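Local coordinates for protein tRNA (Adenine(22)-N(1))-methyltransferase (Mycoplasma capricolum subsp. capricolum, PDB 6QE6) that probably methylates N1 of adenine 22 in tRNA, and binds the cofactor product S-adenosyl-L-homocysteine, at residues A[30-35]-A[171-176]; A[218-221]-A[226-229]. One frame throughout, in Å; residues are numbered along the deposited sequence.

Contact 1 (30-35 with 171-176) joins the loop that follows the first helix to the central sheet of the methyltransferase fold, linking segments 136 residues apart at their closest ends, about 10 Å from the centre of the chain. Contact 2 (218-221 with 226-229) closes the turn between the last two long helices, about 31 Å from that centre and on its other side. The centres of contacts 1 and 2 are about 40 Å apart, and their nearest atoms about 22 Å apart. Contact 1 is the one nearer the cofactor: the side chain of L171 is about 6 Å from that of R25, a residue that binds S-adenosyl-L-homocysteine, and about 10 Å from the ligand.

Contact 1: A[30-35]-A[171-176]; sequences AKLINN and LIEINK
Where helix 24-31 runs out into the loop leading to strand 36-42, the backbone passes strand 168-175 at a distance, L32 CA and E173 CA lying 8.4 Å apart. The setting is the seven-stranded, Rossmann-like sheet of class I methyltransferases, with strand 168-175 inserted antiparallel between 133-138 and 155-163. L32 bridges the gap, its side chain meeting L171 and E173, two residues on the same side of the strand. With L171 it meets tip to tip, L32 CD1 resting 4.0 Å from L171 CD2. E173 is met differently: the two side chains run alongside each other, pointing opposite ways, and E173 OE1 is the glutamate atom nearest all four side-chain carbons of L32, closest to L32 CD2 at 3.6 Å. Because CG of E173 is anti to the backbone N (chi1 162°) and the chain is extended beyond it, the carboxylate is carried up to the leucine, where one oxygen lies against hydrocarbon. The apolar patch continues beyond the pair, as I135 and Y158 of the flanking strands also touch L32. K58 NZ, from outside the two segments, hydrogen-bonds to A30 O, I33 O and N34 OD1, so it holds both the helix end and the loop after it. A single water links the loop to the strand, donating to both L32 O and E173 OE2, 2.9 Å from each.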
ATOM      1  N   ALA A  30      -4.693  -7.147   7.438  1.00 33.38           N
ATOM      2  CA  ALA A  30      -5.214  -8.492   7.674  1.00 28.96           C
ATOM      3  C   ALA A  30      -6.740  -8.526   7.655  1.00 35.66           C
ATOM      4  O   ALA A  30      -7.327  -9.539   7.250  1.00 34.11           O
ATOM      5  CB  ALA A  30      -4.676  -9.037   8.997  1.00 34.77           C
ATOM      6  N   LYS A  31      -7.403  -7.437   8.066  1.00 30.64           N
ATOM      7  CA  LYS A  31      -8.864  -7.417   8.038  1.00 31.97           C
ATOM      8  C   LYS A  31      -9.416  -7.575   6.625  1.00 33.16           C
ATOM      9  O   LYS A  31     -10.522  -8.098   6.451  1.00 32.44           O
ATOM     10  CB  LYS A  31      -9.393  -6.125   8.660  1.00 28.35           C
ATOM     11  CG  LYS A  31      -9.007  -5.966  10.102  1.00 39.01           C
ATOM     12  CD  LYS A  31      -9.985  -5.088  10.838  1.00 40.95           C
ATOM     13  CE  LYS A  31      -9.431  -4.780  12.185  1.00 41.27           C
ATOM     14  NZ  LYS A  31      -8.115  -4.160  11.928  1.00 48.52           N
ATOM     15  N   LEU A  32      -8.673  -7.138   5.611  1.00 32.60           N
ATOM     16  CA  LEU A  32      -9.144  -7.197   4.233  1.00 33.65           C
ATOM     17  C   LEU A  32      -8.982  -8.574   3.589  1.00 33.70           C
ATOM     18  O   LEU A  32      -9.399  -8.747   2.437  1.00 35.83           O
ATOM     19  CB  LEU A  32      -8.407  -6.148   3.387  1.00 28.62           C
ATOM     20  CG  LEU A  32      -8.500  -4.714   3.917  1.00 35.32           C
ATOM     21  CD1 LEU A  32      -7.515  -3.737   3.256  1.00 30.31           C
ATOM     22  CD2 LEU A  32      -9.940  -4.223   3.790  1.00 33.28           C
ATOM     23  N   ILE A  33      -8.383  -9.543   4.277  1.00 31.92           N
ATOM     24  CA  ILE A  33      -7.994 -10.816   3.666  1.00 36.34           C
ATOM     25  C   ILE A  33      -8.742 -11.949   4.349  1.00 39.77           C
ATOM     26  O   ILE A  33      -8.556 -12.193   5.554  1.00 36.14           O
ATOM     27  CB  ILE A  33      -6.483 -11.071   3.754  1.00 30.91           C
ATOM     28  CG1 ILE A  33      -5.716  -9.983   3.030  1.00 27.21           C
ATOM     29  CG2 ILE A  33      -6.158 -12.444   3.171  1.00 32.19           C
ATOM     30  CD1 ILE A  33      -4.258 -10.263   2.941  1.00 25.94           C
ATOM     31  N   ASN A  34      -9.559 -12.658   3.573  1.00 38.09           N
ATOM     32  CA  ASN A  34     -10.308 -13.790   4.088  1.00 38.54           C
ATOM     33  C   ASN A  34     -10.503 -14.809   2.976  1.00 36.01           C
ATOM     34  O   ASN A  34     -10.503 -14.463   1.793  1.00 39.50           O
ATOM     35  CB  ASN A  34     -11.655 -13.336   4.659  1.00 40.85           C
ATOM     36  CG  ASN A  34     -11.495 -12.428   5.869  1.00 43.20           C
ATOM     37  OD1 ASN A  34     -11.230 -12.901   6.968  1.00 40.90           O
ATOM     38  ND2 ASN A  34     -11.651 -11.121   5.668  1.00 41.22           N
ATOM     39  N   ASN A  35     -10.639 -16.074   3.371  1.00 36.97           N
ATOM     40  CA  ASN A  35     -11.065 -17.133   2.461  1.00 39.42           C
ATOM     41  C   ASN A  35     -10.183 -17.198   1.226  1.00 37.09           C
ATOM     42  O   ASN A  35     -10.677 -17.391   0.119  1.00 38.93           O
ATOM     43  CB  ASN A  35     -12.527 -16.947   2.047  1.00 35.14           C
ATOM     44  CG  ASN A  35     -13.448 -16.904   3.235  1.00 48.62           C
ATOM     45  OD1 ASN A  35     -13.387 -17.773   4.114  1.00 57.64           O
ATOM     46  ND2 ASN A  35     -14.288 -15.873   3.300  1.00 56.00           N
ATOM     47  N   LEU A 171      -3.052   3.316   2.952  1.00 25.68           N
ATOM     48  CA  LEU A 171      -3.467   1.964   2.642  1.00 29.01           C
ATOM     49  C   LEU A 171      -4.420   2.003   1.457  1.00 32.18           C
ATOM     50  O   LEU A 171      -5.377   2.783   1.455  1.00 27.75           O
ATOM     51  CB  LEU A 171      -4.118   1.308   3.861  1.00 30.97           C
ATOM     52  CG  LEU A 171      -4.670  -0.098   3.646  1.00 31.11           C
ATOM     53  CD1 LEU A 171      -4.283  -1.029   4.766  1.00 30.50           C
ATOM     54  CD2 LEU A 171      -6.175  -0.021   3.534  1.00 31.44           C
ATOM     55  N   ILE A 172      -4.152   1.161   0.457  1.00 28.85           N
ATOM     56  CA  ILE A 172      -4.945   1.120  -0.761  1.00 28.66           C
ATOM     57  C   ILE A 172      -5.076  -0.334  -1.211  1.00 30.23           C
ATOM     58  O   ILE A 172      -4.098  -1.092  -1.211  1.00 28.80           O
ATOM     59  CB  ILE A 172      -4.335   2.019  -1.864  1.00 34.26           C
ATOM     60  CG1 ILE A 172      -5.176   1.960  -3.151  1.00 27.95           C
ATOM     61  CG2 ILE A 172      -2.854   1.704  -2.087  1.00 30.19           C
ATOM     62  CD1 ILE A 172      -4.734   2.915  -4.261  1.00 26.55           C
ATOM     63  N   GLU A 173      -6.300  -0.736  -1.540  1.00 27.82           N
ATOM     64  CA  GLU A 173      -6.604  -2.084  -1.996  1.00 30.90           C
ATOM     65  C   GLU A 173      -7.061  -2.014  -3.450  1.00 31.65           C
ATOM     66  O   GLU A 173      -7.987  -1.267  -3.784  1.00 31.12           O
ATOM     67  CB  GLU A 173      -7.679  -2.756  -1.131  1.00 30.75           C
ATOM     68  CG  GLU A 173      -8.324  -3.960  -1.840  1.00 32.61           C
ATOM     69  CD  GLU A 173      -9.069  -4.920  -0.907  1.00 39.89           C
ATOM     70  OE1 GLU A 173      -9.418  -4.512   0.227  1.00 38.66           O
ATOM     71  OE2 GLU A 173      -9.314  -6.084  -1.316  1.00 38.85           O
ATOM     72  N   ILE A 174      -6.408  -2.788  -4.310  1.00 32.12           N
ATOM     73  CA  ILE A 174      -6.663  -2.771  -5.742  1.00 31.74           C
ATOM     74  C   ILE A 174      -7.194  -4.141  -6.146  1.00 33.89           C
ATOM     75  O   ILE A 174      -6.532  -5.163  -5.905  1.00 30.47           O
ATOM     76  CB  ILE A 174      -5.397  -2.401  -6.530  1.00 32.35           C
ATOM     77  CG1 ILE A 174      -4.907  -1.018  -6.098  1.00 30.19           C
ATOM     78  CG2 ILE A 174      -5.654  -2.450  -8.039  1.00 29.67           C
ATOM     79  CD1 ILE A 174      -3.544  -0.672  -6.635  1.00 28.40           C
ATOM     80  N   ASN A 175      -8.402  -4.158  -6.734  1.00 29.56           N
ATOM     81  CA  ASN A 175      -9.056  -5.366  -7.237  1.00 27.80           C
ATOM     82  C   ASN A 175      -8.988  -5.365  -8.758  1.00 34.36           C
ATOM     83  O   ASN A 175      -9.749  -4.642  -9.416  1.00 30.90           O
ATOM     84  CB  ASN A 175     -10.511  -5.440  -6.777  1.00 33.76           C
ATOM     85  CG  ASN A 175     -11.214  -6.723  -7.246  1.00 36.35           C
ATOM     86  OD1 ASN A 175     -10.619  -7.559  -7.938  1.00 39.64           O
ATOM     87  ND2 ASN A 175     -12.481  -6.890  -6.853  1.00 38.38           N
ATOM     88  N   LYS A 176      -8.111  -6.214  -9.310  1.00 29.40           N
ATOM     89  CA  LYS A 176      -7.851  -6.213 -10.747  1.00 33.66           C
ATOM     90  C   LYS A 176      -9.011  -6.769 -11.554  1.00 30.78           C
ATOM     91  O   LYS A 176      -9.074  -6.539 -12.766  1.00 27.95           O
ATOM     92  CB  LYS A 176      -6.578  -7.006 -11.064  1.00 31.52           C
ATOM     93  CG  LYS A 176      -5.315  -6.385 -10.486  1.00 30.18           C
ATOM     94  CD  LYS A 176      -4.150  -7.351 -10.557  1.00 31.81           C
ATOM     95  CE  LYS A 176      -3.841  -7.698 -12.005  1.00 34.38           C
ATOM     96  NZ  LYS A 176      -2.692  -8.642 -12.090  1.00 34.79           N
TER
HETATM   97  O   HOH W   1     -11.051  -7.861   0.160  1.00 45.67           O

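Contact 2: A[218-221]-A[226-229]; sequences NQIN and KYLE
I220 sets its CG1-CD1 arm alongside the base of the Y227 side chain, the two side chains crossing at a slant. The arm touches at two levels. CG1 of I220 comes to the edge of the tyrosine ring, near its plane, 4.0 Å from Y227 CD2. Further out, CD1 of I220 reaches the helix backbone itself, 3.8 Å from Y227 N and 4.2 Å from K226 C. The branch gets there because CG1 lies between the backbone N and the carbonyl carbon (chi1 68°), while CG2 is anti to the carbonyl carbon. Y227 in turn has CG anti to its own N (chi1 -172°), which swings the ring out from the helix toward the loop. A second, smaller touch comes from the loop backbone: N221 O lies 3.7 Å from Y227 CB. The side chain of N221 starts out away from the helix, and its OD1 accepts a hydrogen bond from N223 N within the turn. K226 adds its CB, 4.3 Å from I220 CD1, before its chain leads off to a salt bridge in which K226 NZ lies 3.4 Å from E229 OE2. The contact closes the turn of an alpha-helical hairpin: 218-221, the first part of the loop after helix 200-217, folds its isoleucine back onto the first turn of helix 225-244, away from the cofactor site.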
ATOM      1  N   ASN A 218       7.001  31.581   1.569  1.00 32.00           N
ATOM      2  CA  ASN A 218       7.608  32.757   2.182  1.00 33.57           C
ATOM      3  C   ASN A 218       9.127  32.674   2.205  1.00 35.79           C
ATOM      4  O   ASN A 218       9.767  33.363   3.002  1.00 35.41           O
ATOM      5  CB  ASN A 218       7.062  32.973   3.597  1.00 32.95           C
ATOM      6  CG  ASN A 218       5.653  33.527   3.597  1.00 32.36           C
ATOM      7  OD1 ASN A 218       5.449  34.736   3.570  1.00 33.46           O
ATOM      8  ND2 ASN A 218       4.668  32.637   3.634  1.00 35.39           N
ATOM      9  N   GLN A 219       9.716  31.843   1.354  1.00 37.49           N
ATOM     10  CA  GLN A 219      11.165  31.678   1.304  1.00 41.20           C
ATOM     11  C   GLN A 219      11.738  31.685  -0.101  1.00 41.15           C
ATOM     12  O   GLN A 219      12.853  32.173  -0.287  1.00 46.84           O
ATOM     13  CB  GLN A 219      11.576  30.369   1.983  1.00 34.24           C
ATOM     14  CG  GLN A 219      11.141  30.294   3.413  1.00 41.81           C
ATOM     15  CD  GLN A 219      11.350  28.926   3.989  1.00 51.33           C
ATOM     16  OE1 GLN A 219      11.578  27.966   3.253  1.00 52.54           O
ATOM     17  NE2 GLN A 219      11.272  28.818   5.313  1.00 58.08           N
ATOM     18  N   ILE A 220      11.037  31.168  -1.088  1.00 45.20           N
ATOM     19  CA  ILE A 220      11.558  31.103  -2.429  1.00 42.91           C
ATOM     20  C   ILE A 220      11.021  32.285  -3.214  1.00 41.14           C
ATOM     21  O   ILE A 220      10.066  32.954  -2.815  1.00 43.62           O
ATOM     22  CB  ILE A 220      11.195  29.772  -3.105  1.00 41.04           C
ATOM     23  CG1 ILE A 220       9.690  29.705  -3.356  1.00 41.83           C
ATOM     24  CG2 ILE A 220      11.675  28.600  -2.245  1.00 39.96           C
ATOM     25  CD1 ILE A 220       9.227  28.346  -3.816  1.00 44.12           C
ATOM     26  N   ASN A 221      11.643  32.526  -4.355  1.00 44.52           N
ATOM     27  CA  ASN A 221      11.375  33.661  -5.223  1.00 39.66           C
ATOM     28  C   ASN A 221      10.080  33.432  -5.994  1.00 42.02           C
ATOM     29  O   ASN A 221       9.916  32.380  -6.610  1.00 46.89           O
ATOM     30  CB  ASN A 221      12.544  33.820  -6.176  1.00 39.07           C
ATOM     31  CG  ASN A 221      12.523  35.118  -6.937  1.00 43.46           C
ATOM     32  OD1 ASN A 221      11.492  35.548  -7.472  1.00 45.21           O
ATOM     33  ND2 ASN A 221      13.693  35.734  -7.038  1.00 41.10           N
ATOM     34  N   LYS A 226       8.725  26.736  -9.092  1.00 53.76           N
ATOM     35  CA  LYS A 226       8.252  25.964  -7.941  1.00 53.14           C
ATOM     36  C   LYS A 226       7.210  26.735  -7.140  1.00 50.93           C
ATOM     37  O   LYS A 226       6.289  26.124  -6.584  1.00 47.25           O
ATOM     38  CB  LYS A 226       9.423  25.552  -7.032  1.00 47.00           C
ATOM     39  CG  LYS A 226      10.078  24.233  -7.435  1.00 56.87           C
ATOM     40  CD  LYS A 226       9.506  23.046  -6.621  1.00 71.32           C
ATOM     41  CE  LYS A 226       9.317  21.764  -7.463  1.00 74.94           C
ATOM     42  NZ  LYS A 226       8.101  20.973  -7.060  1.00 74.16           N
ATOM     43  N   TYR A 227       7.337  28.068  -7.077  1.00 47.61           N
ATOM     44  CA  TYR A 227       6.351  28.892  -6.383  1.00 41.80           C
ATOM     45  C   TYR A 227       4.968  28.699  -6.988  1.00 42.61           C
ATOM     46  O   TYR A 227       3.978  28.516  -6.273  1.00 38.76           O
ATOM     47  CB  TYR A 227       6.765  30.366  -6.451  1.00 43.54           C
ATOM     48  CG  TYR A 227       5.920  31.308  -5.616  1.00 40.12           C
ATOM     49  CD1 TYR A 227       4.665  31.722  -6.044  1.00 38.51           C
ATOM     50  CD2 TYR A 227       6.392  31.798  -4.395  1.00 42.92           C
ATOM     51  CE1 TYR A 227       3.884  32.588  -5.270  1.00 38.71           C
ATOM     52  CE2 TYR A 227       5.629  32.668  -3.617  1.00 38.47           C
ATOM     53  CZ  TYR A 227       4.376  33.062  -4.066  1.00 44.53           C
ATOM     54  OH  TYR A 227       3.616  33.927  -3.303  1.00 48.97           O
ATOM     55  N   LEU A 228       4.885  28.758  -8.315  1.00 47.57           N
ATOM     56  CA  LEU A 228       3.610  28.552  -8.991  1.00 44.89           C
ATOM     57  C   LEU A 228       3.057  27.168  -8.683  1.00 41.73           C
ATOM     58  O   LEU A 228       1.888  27.023  -8.313  1.00 38.32           O
ATOM     59  CB  LEU A 228       3.796  28.751 -10.495  1.00 46.92           C
ATOM     60  CG  LEU A 228       2.631  28.386 -11.407  1.00 53.38           C
ATOM     61  CD1 LEU A 228       1.452  29.337 -11.187  1.00 44.07           C
ATOM     62  CD2 LEU A 228       3.099  28.419 -12.854  1.00 50.90           C
ATOM     63  N   GLU A 229       3.908  26.141  -8.798  1.00 46.90           N
ATOM     64  CA  GLU A 229       3.493  24.762  -8.544  1.00 47.27           C
ATOM     65  C   GLU A 229       3.036  24.570  -7.102  1.00 45.08           C
ATOM     66  O   GLU A 229       2.023  23.903  -6.850  1.00 41.52           O
ATOM     67  CB  GLU A 229       4.643  23.807  -8.876  1.00 50.01           C
ATOM     68  CG  GLU A 229       4.931  23.749 -10.376  1.00 58.27           C
ATOM     69  CD  GLU A 229       6.243  23.066 -10.732  1.00 67.49           C
ATOM     70  OE1 GLU A 229       6.484  22.870 -11.950  1.00 67.10           O
ATOM     71  OE2 GLU A 229       7.028  22.734  -9.809  1.00 66.26           O
TER